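PDB 2FEF: hypothetical protein PA2201 from Pseudomonas aeruginosa, which is of unknown function but probably acts as an immunity protein that neutralises a PoNe-type DNase toxin. Local coordinates for residues B[89-94]-B[256-261]; B[28-33]-B[279-284]; B[17-22]-B[44-49]; B[82-87]-B[146-151]. All coordinates share one frame; numbering follows the deposited sequence. Where two conformers were deposited one is given.

Contact 1 of 4, residues B[89-94]-B[256-261]; sequences KAIDRG and WAMEVS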
# COMPACT_ATOMS: atom_id res chain seq x y z
N LYS B 89 -7.90 14.34 -7.93
CA LYS B 89 -8.75 13.37 -8.60
C LYS B 89 -10.24 13.73 -8.52
O LYS B 89 -11.01 13.53 -9.47
CB LYS B 89 -8.50 12.00 -7.97
CG LYS B 89 -7.09 11.50 -8.24
CD LYS B 89 -6.95 11.02 -9.70
CE LYS B 89 -5.48 10.91 -10.06
NZ LYS B 89 -5.38 10.54 -11.51
N ALA B 90 -10.66 14.25 -7.36
CA ALA B 90 -12.05 14.64 -7.18
C ALA B 90 -12.43 15.84 -8.11
O ALA B 90 -13.53 15.89 -8.65
CB ALA B 90 -12.28 15.00 -5.72
N ILE B 91 -11.53 16.79 -8.28
CA ILE B 91 -11.71 17.86 -9.26
C ILE B 91 -11.89 17.30 -10.69
O ILE B 91 -12.87 17.63 -11.42
CB ILE B 91 -10.51 18.89 -9.26
CG1 ILE B 91 -10.36 19.52 -7.85
CG2 ILE B 91 -10.81 20.02 -10.34
CD1 ILE B 91 -9.06 20.31 -7.66
N ASP B 92 -10.95 16.44 -11.11
CA ASP B 92 -11.08 15.75 -12.43
C ASP B 92 -12.45 15.08 -12.62
O ASP B 92 -13.06 15.17 -13.69
CB ASP B 92 -10.02 14.64 -12.54
CG ASP B 92 -8.63 15.15 -12.89
OD1 ASP B 92 -8.44 16.35 -13.15
OD2 ASP B 92 -7.68 14.29 -12.87
N ARG B 93 -12.93 14.44 -11.55
CA ARG B 93 -14.13 13.60 -11.62
C ARG B 93 -15.41 14.42 -11.76
O ARG B 93 -16.45 13.88 -12.12
CB ARG B 93 -14.24 12.70 -10.38
CG ARG B 93 -15.44 11.73 -10.44
CD ARG B 93 -15.33 10.77 -11.62
NE ARG B 93 -16.51 9.89 -11.74
CZ ARG B 93 -17.68 10.27 -12.24
NH1 ARG B 93 -17.86 11.51 -12.70
NH2 ARG B 93 -18.69 9.38 -12.28
N GLY B 94 -15.34 15.71 -11.44
CA GLY B 94 -16.53 16.57 -11.55
C GLY B 94 -17.30 16.71 -10.25
O GLY B 94 -18.42 17.21 -10.26
N TRP B 256 -5.12 21.68 -14.23
CA TRP B 256 -5.95 22.83 -13.89
C TRP B 256 -5.20 24.13 -13.68
O TRP B 256 -4.28 24.20 -12.89
CB TRP B 256 -6.79 22.50 -12.64
CG TRP B 256 -7.62 21.30 -12.93
CD1 TRP B 256 -7.46 20.04 -12.43
CD2 TRP B 256 -8.70 21.24 -13.86
NE1 TRP B 256 -8.38 19.19 -13.00
CE2 TRP B 256 -9.16 19.90 -13.88
CE3 TRP B 256 -9.31 22.19 -14.70
CZ2 TRP B 256 -10.21 19.48 -14.68
CZ3 TRP B 256 -10.35 21.77 -15.51
CH2 TRP B 256 -10.80 20.43 -15.50
N ALA B 257 -5.66 25.18 -14.36
CA ALA B 257 -5.19 26.53 -14.09
C ALA B 257 -5.83 27.05 -12.82
O ALA B 257 -6.65 27.96 -12.86
CB ALA B 257 -5.54 27.47 -15.29
N MSE B 258 -5.40 26.50 -11.69
CA MSE B 258 -5.94 26.83 -10.36
C MSE B 258 -5.61 28.24 -9.98
O MSE B 258 -6.40 28.90 -9.30
CB MSE B 258 -5.20 25.96 -9.33
CG MSE B 258 -5.61 24.58 -9.46
SE MSE B 258 -4.68 23.57 -8.05
CE MSE B 258 -5.55 21.93 -8.55
N GLU B 259 -4.44 28.71 -10.41
CA GLU B 259 -4.02 30.07 -10.11
C GLU B 259 -4.93 31.12 -10.81
O GLU B 259 -5.40 32.04 -10.16
CB GLU B 259 -2.53 30.31 -10.41
CG GLU B 259 -2.02 30.48 -11.87
CD GLU B 259 -2.15 29.26 -12.75
OE1 GLU B 259 -3.29 28.77 -12.91
OE2 GLU B 259 -1.16 28.85 -13.39
N VAL B 260 -5.15 30.95 -12.10
CA VAL B 260 -6.03 31.87 -12.87
C VAL B 260 -7.46 31.84 -12.31
O VAL B 260 -8.10 32.88 -12.12
CB VAL B 260 -6.04 31.53 -14.38
CG1 VAL B 260 -6.90 32.53 -15.20
CG2 VAL B 260 -4.62 31.51 -14.93
N SER B 261 -7.96 30.63 -12.05
CA SER B 261 -9.32 30.51 -11.50
C SER B 261 -9.42 31.19 -10.13
O SER B 261 -10.38 31.95 -9.90
CB SER B 261 -9.75 29.03 -11.43
OG SER B 261 -9.44 28.38 -12.68

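Contact 2 of 4, residues B[28-33]-B[279-284]; sequences APRRNI and HYLGDL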
# COMPACT_ATOMS: atom_id res chain seq x y z
N ALA B 28 -20.78 14.80 -14.16
CA ALA B 28 -19.90 14.62 -15.32
C ALA B 28 -18.45 15.07 -15.02
O ALA B 28 -18.24 16.11 -14.40
CB ALA B 28 -20.45 15.39 -16.51
N PRO B 29 -17.45 14.32 -15.49
CA PRO B 29 -16.08 14.84 -15.27
C PRO B 29 -15.84 16.24 -15.85
O PRO B 29 -16.46 16.64 -16.85
CB PRO B 29 -15.21 13.80 -15.99
CG PRO B 29 -16.02 12.50 -15.84
CD PRO B 29 -17.43 13.00 -16.15
N ARG B 30 -14.88 16.95 -15.26
CA ARG B 30 -14.51 18.29 -15.71
C ARG B 30 -13.64 18.33 -16.98
O ARG B 30 -13.51 19.37 -17.64
CB ARG B 30 -13.84 19.06 -14.57
CG ARG B 30 -14.82 19.61 -13.55
CD ARG B 30 -14.13 20.54 -12.54
NE ARG B 30 -15.11 21.04 -11.58
CZ ARG B 30 -15.47 20.42 -10.46
NH1 ARG B 30 -16.41 20.97 -9.69
NH2 ARG B 30 -14.91 19.24 -10.11
N ARG B 31 -13.06 17.18 -17.30
CA ARG B 31 -12.26 17.00 -18.51
C ARG B 31 -12.40 15.55 -18.93
O ARG B 31 -12.95 14.74 -18.18
CB ARG B 31 -10.78 17.34 -18.25
CG ARG B 31 -10.07 16.43 -17.27
CD ARG B 31 -8.68 16.96 -16.92
NE ARG B 31 -7.94 16.02 -16.05
CZ ARG B 31 -7.16 15.03 -16.48
NH1 ARG B 31 -6.96 14.83 -17.78
NH2 ARG B 31 -6.56 14.23 -15.57
N ASN B 32 -11.91 15.21 -20.13
CA ASN B 32 -11.98 13.84 -20.63
C ASN B 32 -11.07 12.93 -19.82
O ASN B 32 -9.86 13.14 -19.76
CB ASN B 32 -11.58 13.75 -22.12
CG ASN B 32 -11.70 12.33 -22.68
OD1 ASN B 32 -12.76 11.73 -22.63
ND2 ASN B 32 -10.60 11.79 -23.18
N ILE B 33 -11.66 11.95 -19.16
CA ILE B 33 -10.86 11.01 -18.35
C ILE B 33 -11.33 9.60 -18.65
O ILE B 33 -12.40 9.41 -19.23
CB ILE B 33 -10.98 11.31 -16.84
CG1 ILE B 33 -12.42 11.13 -16.36
CG2 ILE B 33 -10.39 12.69 -16.51
CD1 ILE B 33 -12.57 11.14 -14.85
N HIS B 279 -9.06 24.38 -19.19
CA HIS B 279 -8.22 24.32 -17.98
C HIS B 279 -8.72 25.26 -16.87
O HIS B 279 -8.18 25.25 -15.77
CB HIS B 279 -6.76 24.62 -18.34
CG HIS B 279 -6.22 23.73 -19.43
ND1 HIS B 279 -5.62 22.51 -19.18
CD2 HIS B 279 -6.24 23.87 -20.77
CE1 HIS B 279 -5.28 21.95 -20.32
NE2 HIS B 279 -5.63 22.76 -21.30
N TYR B 280 -9.73 26.07 -17.15
CA TYR B 280 -10.24 27.05 -16.20
C TYR B 280 -11.38 26.44 -15.38
O TYR B 280 -12.29 25.78 -15.92
CB TYR B 280 -10.79 28.29 -16.99
CG TYR B 280 -11.18 29.47 -16.12
CD1 TYR B 280 -10.21 30.28 -15.53
CD2 TYR B 280 -12.53 29.78 -15.89
CE1 TYR B 280 -10.57 31.35 -14.72
CE2 TYR B 280 -12.90 30.86 -15.10
CZ TYR B 280 -11.91 31.65 -14.52
OH TYR B 280 -12.27 32.72 -13.72
N LEU B 281 -11.42 26.72 -14.09
CA LEU B 281 -12.45 26.12 -13.23
C LEU B 281 -13.60 27.08 -12.96
O LEU B 281 -13.88 27.44 -11.81
CB LEU B 281 -11.79 25.66 -11.91
CG LEU B 281 -10.82 24.48 -12.13
CD1 LEU B 281 -9.79 24.42 -10.97
CD2 LEU B 281 -11.62 23.19 -12.26
N GLY B 282 -14.30 27.46 -14.03
CA GLY B 282 -15.43 28.39 -13.93
C GLY B 282 -16.49 27.99 -12.92
O GLY B 282 -17.00 28.84 -12.22
N ASP B 283 -16.81 26.69 -12.83
CA ASP B 283 -17.88 26.26 -11.91
C ASP B 283 -17.49 26.47 -10.45
O ASP B 283 -18.34 26.67 -9.58
CB ASP B 283 -18.35 24.80 -12.15
CG ASP B 283 -17.42 23.76 -11.51
OD1 ASP B 283 -16.33 23.50 -12.08
OD2 ASP B 283 -17.80 23.19 -10.46
N LEU B 284 -16.18 26.43 -10.19
CA LEU B 284 -15.70 26.67 -8.85
C LEU B 284 -15.59 28.14 -8.54
O LEU B 284 -15.85 28.55 -7.39
CB LEU B 284 -14.36 25.95 -8.58
CG LEU B 284 -14.46 24.43 -8.64
CD1 LEU B 284 -13.12 23.78 -8.24
CD2 LEU B 284 -15.60 23.93 -7.69

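Contact 3 of 4, residues B[17-22]-B[44-49]; sequences PLWRNL and ELIAAL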
# COMPACT_ATOMS: atom_id res chain seq x y z
N PRO B 17 -15.11 7.19 5.21
CA PRO B 17 -16.28 6.53 4.64
C PRO B 17 -17.13 7.42 3.75
O PRO B 17 -17.78 6.92 2.81
CB PRO B 17 -17.09 6.13 5.88
CG PRO B 17 -16.03 5.98 6.94
CD PRO B 17 -15.11 7.11 6.67
N LEU B 18 -17.15 8.72 4.04
CA LEU B 18 -17.87 9.69 3.21
C LEU B 18 -17.18 9.82 1.85
O LEU B 18 -17.82 9.77 0.81
CB LEU B 18 -17.94 11.04 3.92
CG LEU B 18 -18.81 11.07 5.20
CD1 LEU B 18 -18.11 10.29 6.30
CD2 LEU B 18 -19.06 12.49 5.67
N TRP B 19 -15.87 9.97 1.87
CA TRP B 19 -15.10 10.07 0.62
C TRP B 19 -15.19 8.84 -0.26
O TRP B 19 -15.34 8.93 -1.49
CB TRP B 19 -13.63 10.32 0.93
CG TRP B 19 -13.35 11.62 1.60
CD1 TRP B 19 -14.20 12.68 1.75
CD2 TRP B 19 -12.11 12.00 2.20
NE1 TRP B 19 -13.56 13.70 2.42
CE2 TRP B 19 -12.28 13.30 2.72
CE3 TRP B 19 -10.88 11.35 2.38
CZ2 TRP B 19 -11.27 13.99 3.36
CZ3 TRP B 19 -9.86 12.03 3.05
CH2 TRP B 19 -10.07 13.34 3.54
N ARG B 20 -15.06 7.68 0.37
CA ARG B 20 -15.11 6.40 -0.32
C ARG B 20 -16.39 6.35 -1.15
O ARG B 20 -16.36 5.89 -2.31
CB ARG B 20 -15.02 5.26 0.72
CG ARG B 20 -15.06 3.89 0.18
CD ARG B 20 -14.88 2.88 1.28
NE ARG B 20 -13.49 2.84 1.70
CZ ARG B 20 -13.04 3.23 2.89
NH1 ARG B 20 -13.89 3.65 3.83
NH2 ARG B 20 -11.74 3.13 3.14
N ASN B 21 -17.48 6.89 -0.60
CA ASN B 21 -18.80 6.96 -1.27
C ASN B 21 -18.94 7.97 -2.43
O ASN B 21 -19.95 7.97 -3.14
CB ASN B 21 -19.92 7.26 -0.26
CG ASN B 21 -20.61 6.00 0.28
OD1 ASN B 21 -20.51 4.90 -0.26
ND2 ASN B 21 -21.35 6.18 1.38
N LEU B 22 -17.96 8.86 -2.61
CA LEU B 22 -18.04 9.93 -3.63
C LEU B 22 -17.80 9.40 -5.04
O LEU B 22 -18.17 10.05 -6.01
CB LEU B 22 -17.05 11.07 -3.31
CG LEU B 22 -17.26 11.91 -2.04
CD1 LEU B 22 -16.13 12.93 -1.85
CD2 LEU B 22 -18.60 12.59 -1.99
N GLU B 44 -7.25 3.36 -4.80
CA GLU B 44 -5.86 3.32 -4.30
C GLU B 44 -5.55 4.41 -3.29
O GLU B 44 -4.88 4.16 -2.27
CB GLU B 44 -4.85 3.42 -5.46
CG GLU B 44 -4.77 2.18 -6.32
CD GLU B 44 -3.98 2.43 -7.63
OE1 GLU B 44 -3.56 3.60 -7.89
OE2 GLU B 44 -3.82 1.49 -8.39
N LEU B 45 -5.98 5.63 -3.56
CA LEU B 45 -5.70 6.77 -2.66
C LEU B 45 -6.48 6.62 -1.37
O LEU B 45 -5.97 6.88 -0.28
CB LEU B 45 -6.06 8.11 -3.34
CG LEU B 45 -5.04 8.51 -4.43
CD1 LEU B 45 -5.73 9.50 -5.39
CD2 LEU B 45 -3.80 9.12 -3.77
N ILE B 46 -7.73 6.20 -1.50
CA ILE B 46 -8.56 5.97 -0.32
C ILE B 46 -7.94 4.84 0.55
O ILE B 46 -7.88 4.96 1.79
CB ILE B 46 -9.98 5.61 -0.74
CG1 ILE B 46 -10.69 6.84 -1.36
CG2 ILE B 46 -10.79 5.05 0.46
CD1 ILE B 46 -11.23 7.86 -0.33
N ALA B 47 -7.53 3.75 -0.09
CA ALA B 47 -6.86 2.62 0.62
C ALA B 47 -5.57 3.07 1.32
O ALA B 47 -5.30 2.65 2.44
CB ALA B 47 -6.57 1.44 -0.33
N ALA B 48 -4.79 3.93 0.67
CA ALA B 48 -3.54 4.47 1.27
C ALA B 48 -3.86 5.31 2.53
O ALA B 48 -3.20 5.22 3.56
CB ALA B 48 -2.79 5.32 0.23
N LEU B 49 -4.85 6.17 2.42
CA LEU B 49 -5.25 7.02 3.54
C LEU B 49 -5.93 6.20 4.61
O LEU B 49 -5.77 6.47 5.79
CB LEU B 49 -6.19 8.14 3.06
CG LEU B 49 -5.52 9.23 2.21
CD1 LEU B 49 -6.54 10.00 1.40
CD2 LEU B 49 -4.76 10.19 3.10

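Contact 4 of 4, residues B[82-87]-B[146-151]; sequences NASTLL and YPFALQ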
# COMPACT_ATOMS: atom_id res chain seq x y z
N ASN B 82 -1.05 12.52 -0.27
CA ASN B 82 -2.11 11.64 -0.78
C ASN B 82 -3.48 12.31 -0.72
O ASN B 82 -4.34 12.11 -1.61
CB ASN B 82 -2.15 10.32 0.02
CG ASN B 82 -0.90 9.46 -0.16
OD1 ASN B 82 -0.09 9.60 -1.11
ND2 ASN B 82 -0.72 8.54 0.79
N ALA B 83 -3.71 13.09 0.34
CA ALA B 83 -4.95 13.86 0.43
C ALA B 83 -4.99 14.95 -0.64
O ALA B 83 -6.05 15.20 -1.20
CB ALA B 83 -5.16 14.48 1.84
N SER B 84 -3.87 15.60 -0.91
CA SER B 84 -3.83 16.54 -2.06
C SER B 84 -4.15 15.85 -3.42
O SER B 84 -4.83 16.44 -4.26
CB SER B 84 -2.45 17.23 -2.14
OG SER B 84 -2.37 18.25 -1.14
N THR B 85 -3.63 14.65 -3.63
CA THR B 85 -3.90 13.89 -4.87
C THR B 85 -5.35 13.48 -4.90
O THR B 85 -6.00 13.60 -5.92
CB THR B 85 -2.93 12.70 -5.05
OG1 THR B 85 -1.59 13.17 -4.83
CG2 THR B 85 -3.05 12.12 -6.44
N LEU B 86 -5.89 13.07 -3.76
CA LEU B 86 -7.32 12.76 -3.70
C LEU B 86 -8.14 13.97 -4.14
O LEU B 86 -9.09 13.84 -4.92
CB LEU B 86 -7.73 12.34 -2.27
CG LEU B 86 -9.09 11.63 -2.23
CD1 LEU B 86 -9.03 10.20 -2.74
CD2 LEU B 86 -9.67 11.66 -0.79
N LEU B 87 -7.78 15.15 -3.63
CA LEU B 87 -8.51 16.38 -4.00
C LEU B 87 -8.44 16.59 -5.52
O LEU B 87 -9.46 16.81 -6.17
CB LEU B 87 -7.94 17.60 -3.24
CG LEU B 87 -8.62 18.95 -3.58
CD1 LEU B 87 -10.09 18.88 -3.41
CD2 LEU B 87 -8.02 20.02 -2.68
N TYR B 146 6.34 23.01 -4.90
CA TYR B 146 5.50 24.20 -5.15
C TYR B 146 4.04 23.87 -5.52
O TYR B 146 3.14 24.52 -5.02
CB TYR B 146 6.10 25.08 -6.24
CG TYR B 146 5.48 26.45 -6.39
CD1 TYR B 146 5.93 27.54 -5.61
CD2 TYR B 146 4.48 26.70 -7.35
CE1 TYR B 146 5.39 28.82 -5.76
CE2 TYR B 146 3.93 27.97 -7.49
CZ TYR B 146 4.39 29.02 -6.72
OH TYR B 146 3.84 30.28 -6.87
N PRO B 147 3.80 22.88 -6.41
CA PRO B 147 2.39 22.61 -6.75
C PRO B 147 1.49 22.29 -5.54
O PRO B 147 0.34 22.57 -5.58
CB PRO B 147 2.46 21.39 -7.66
CG PRO B 147 3.84 21.48 -8.31
CD PRO B 147 4.71 21.97 -7.14
N PHE B 148 2.01 21.66 -4.48
CA PHE B 148 1.15 21.44 -3.29
C PHE B 148 0.81 22.74 -2.60
O PHE B 148 -0.27 22.88 -2.01
CB PHE B 148 1.84 20.50 -2.25
CG PHE B 148 2.05 19.11 -2.75
CD1 PHE B 148 0.99 18.21 -2.82
CD2 PHE B 148 3.33 18.68 -3.13
CE1 PHE B 148 1.19 16.88 -3.28
CE2 PHE B 148 3.56 17.33 -3.59
CZ PHE B 148 2.48 16.45 -3.67
N ALA B 149 1.76 23.69 -2.62
CA ALA B 149 1.49 24.99 -1.98
C ALA B 149 0.47 25.77 -2.85
O ALA B 149 -0.46 26.41 -2.33
CB ALA B 149 2.77 25.80 -1.79
N LEU B 150 0.65 25.69 -4.16
CA LEU B 150 -0.30 26.30 -5.12
C LEU B 150 -1.70 25.73 -4.85
O LEU B 150 -2.66 26.49 -4.73
CB LEU B 150 0.11 26.00 -6.59
CG LEU B 150 -0.93 26.42 -7.65
CD1 LEU B 150 -1.14 27.94 -7.57
CD2 LEU B 150 -0.39 26.00 -9.00
N GLN B 151 -1.80 24.39 -4.76
CA GLN B 151 -3.11 23.76 -4.51
C GLN B 151 -3.71 24.27 -3.18
O GLN B 151 -4.90 24.59 -3.10
CB GLN B 151 -2.98 22.22 -4.41
CG GLN B 151 -4.38 21.55 -4.33
CD GLN B 151 -4.33 20.13 -3.83
OE1 GLN B 151 -4.12 19.88 -2.64
NE2 GLN B 151 -4.57 19.18 -4.74

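Contact 1 of 4, residues B[89-94]-B[256-261]
Trp256 and Ile91 bury the most surface here, with Asp92 gripping the indole from its rim. The CG2 methyl of Ile91 lies over one face of the Trp256 ring, 3.9 Å from the centroid of the five-membered ring and 17° off the normal, a CH-pi contact. CG2 of Ile91 stands anti to the backbone N and meets the indole, while the other branch runs on until CD1 reaches CE of Met258 at 4.0 Å. That residue is a selenomethionine, extended beyond CG, so its terminal methyl reaches the isoleucine.

At the indole edge, NE1 of Trp256 donates to OD1 of Asp92 over 2.8 Å, with an N-H...O angle of 158°. The oxygen sits close to the ring plane, although carboxylate and indole planes are 50° apart. Methyl over the face and carboxylate at the rim together restrict how the buried indole can turn. The other oxygen, OD2 of Asp92, forms a salt bridge with Arg31, which probably helps keep the aspartate ionised.

The contact ties the last turn of helix 66-93, closed by a Schellman motif at Gly94, to the residues leading into helix 258-267, whose N-cap is Ala257. Helix 146-158 packs against both sides through Met155, which touches Ile91 and Met258, and helix 35-54 lies against Ala90 through Trp42.

Contact 2 of 4, residues B[28-33]-B[279-284]
Arg30 meets Asp283 side-on, NE and NH1 each taking one carboxylate oxygen in a two-bond salt bridge. NE of Arg30 reaches OD1 of Asp283 at 2.8 Å in an almost straight bond. NH1 of Arg30 reaches OD2 of Asp283 at 2.7 Å. Both oxygens lie close to the guanidinium plane, and the two flat groups are only 20° apart. OD2 is approached on its syn lone pair; NE also comes to OD1 from the syn side, somewhat out of the carboxylate plane.

The two side chains arrive by different routes. Arg30 runs straight from CG to NE, and a chi4 of 87° then turns the guanidinium across the line of the chain. Asp283 has chi1 at 81°, which tucks CG between its backbone N and carbonyl carbon and presents both oxygens to the arginine. Two leucines border the chain: CD2 of Leu281 touches CD of Arg30 at 3.7 Å, and CD2 of Leu284 lies 3.7 Å from NH1 of Arg30. The guanidinium is further held by backbone carbonyls, NH1 bonding to Leu95 and NH2 to Ile91, so its rotation is well fixed.

Thus the loop between helices 12-20 and 35-54 is pinned to the first turn of helix 282-292, for which Leu281 is the N-cap. Leu100 of helix 97-127 touches Arg30 and Leu284, while Ile91 of helix 66-93 packs on Leu281.

Contact 3 of 4, residues B[17-22]-B[44-49]
Ile46 carries this helix-to-helix contact, reaching from helix 35-54 to the last turns of helix 12-20, where Trp19 and Arg20 receive it. The two helices follow one another in the all-helical fold, joined by a long loop, and between residues 17-22 and 44-49 no hydrogen bond crosses.

From CB of Ile46 the side chain divides. CG2, anti to the backbone N, goes to Arg20, and CG1 leads to the second methyl. A chi2 of -79° bends CD1 away from an extended course and brings it to CB of Trp19, at 3.7 Å. The same methyl lies 3.9 Å from the backbone N of Arg20, so it touches the backbone as well as the root of the tryptophan. CD1 is also near the plane of the indole, at its edge.

On the other branch, CG2 of Ile46 meets the end of Arg20. This arginine starts out straight and bends at chi3 (-75°), which brings NE and NH2 over to CG2 of Ile46, NH2 at 3.4 Å. Its charge is matched beyond the two segments: NH2 forms a salt bridge with Asp50, one turn further along helix 35-54 from Ile46, so the guanidinium combines an apolar touch with an ionic one.

Leu16 of helix 12-20 packs on Ile46 and Leu49, while Leu86 of helix 66-93 touches the Trp19 indole. The far end of that indole finishes the contact, its CZ3 atom lying 4.2 Å from CD1 of Leu49.

Contact 4 of 4, residues B[82-87]-B[146-151]
A chi1 of -172° sets CG of Gln151 anti to its backbone N, and the chain continues extended, so the amide crosses the gap to Ser84. There, OG of Ser84 stands beside its own backbone N, within reach of the glutamine. This is a helix-helix crossing in the buried middle of the all-helical fold: the segments 82-87 and 146-151, of helices 66-93 and 146-158, pass at 60° with their local axes 11.0 Å apart at closest approach.

The amide uses both its ends on one residue. NE2 of Gln151 donates to the backbone O of Ser84 over 2.8 Å, at an N-H...O angle of 168°, with that oxygen almost in the amide plane. In return, OG of Ser84 gives its proton to OE1 of Gln151, also at 2.8 Å. Two bonds of opposite sense settle which end of the amide faces which partner and hold it against rotation. Each group has a further partner: NE2 bonds to the carbonyl of Ala252, and the serine hydroxyl accepts from NE1 of Trp111, so these buried polar groups are well supplied.

Apolar atoms close in around the pair. CD2 of Leu87 lies 3.9 Å from CD of Gln151. Tyr104 of helix 97-127 touches Leu87, and Thr107 of the same helix packs on Ser84 and Gln151. The Phe148 ring also meets the Trp111 ring, their planes well inclined to each other. Towards Ser84 this phenyl turns its edge, with CD1 of Phe148 3.6 Å from CB of Ser84.

Helix 66-93 runs through the arrangement, supplying one side of contacts 1 and 4, whose centres are 11 Å apart. These two also meet on their other side, where SE of Met258 lies 3.9 Å from CA of Gln151. Contacts 1 and 2, with centres 6 Å apart, are nearly one unit: N of Ala257 probably bonds to O of His279 (2.9 Å), and both join the N-terminal family region to the PoNi C-terminal region. Contact 3 lies 16 Å from contact 4 between centres, yet touches it, CE3 of Trp19 being 3.4 Å from CD2 of Leu86. Contacts 2 and 3 do not touch, their nearest atoms being about 10 Å apart.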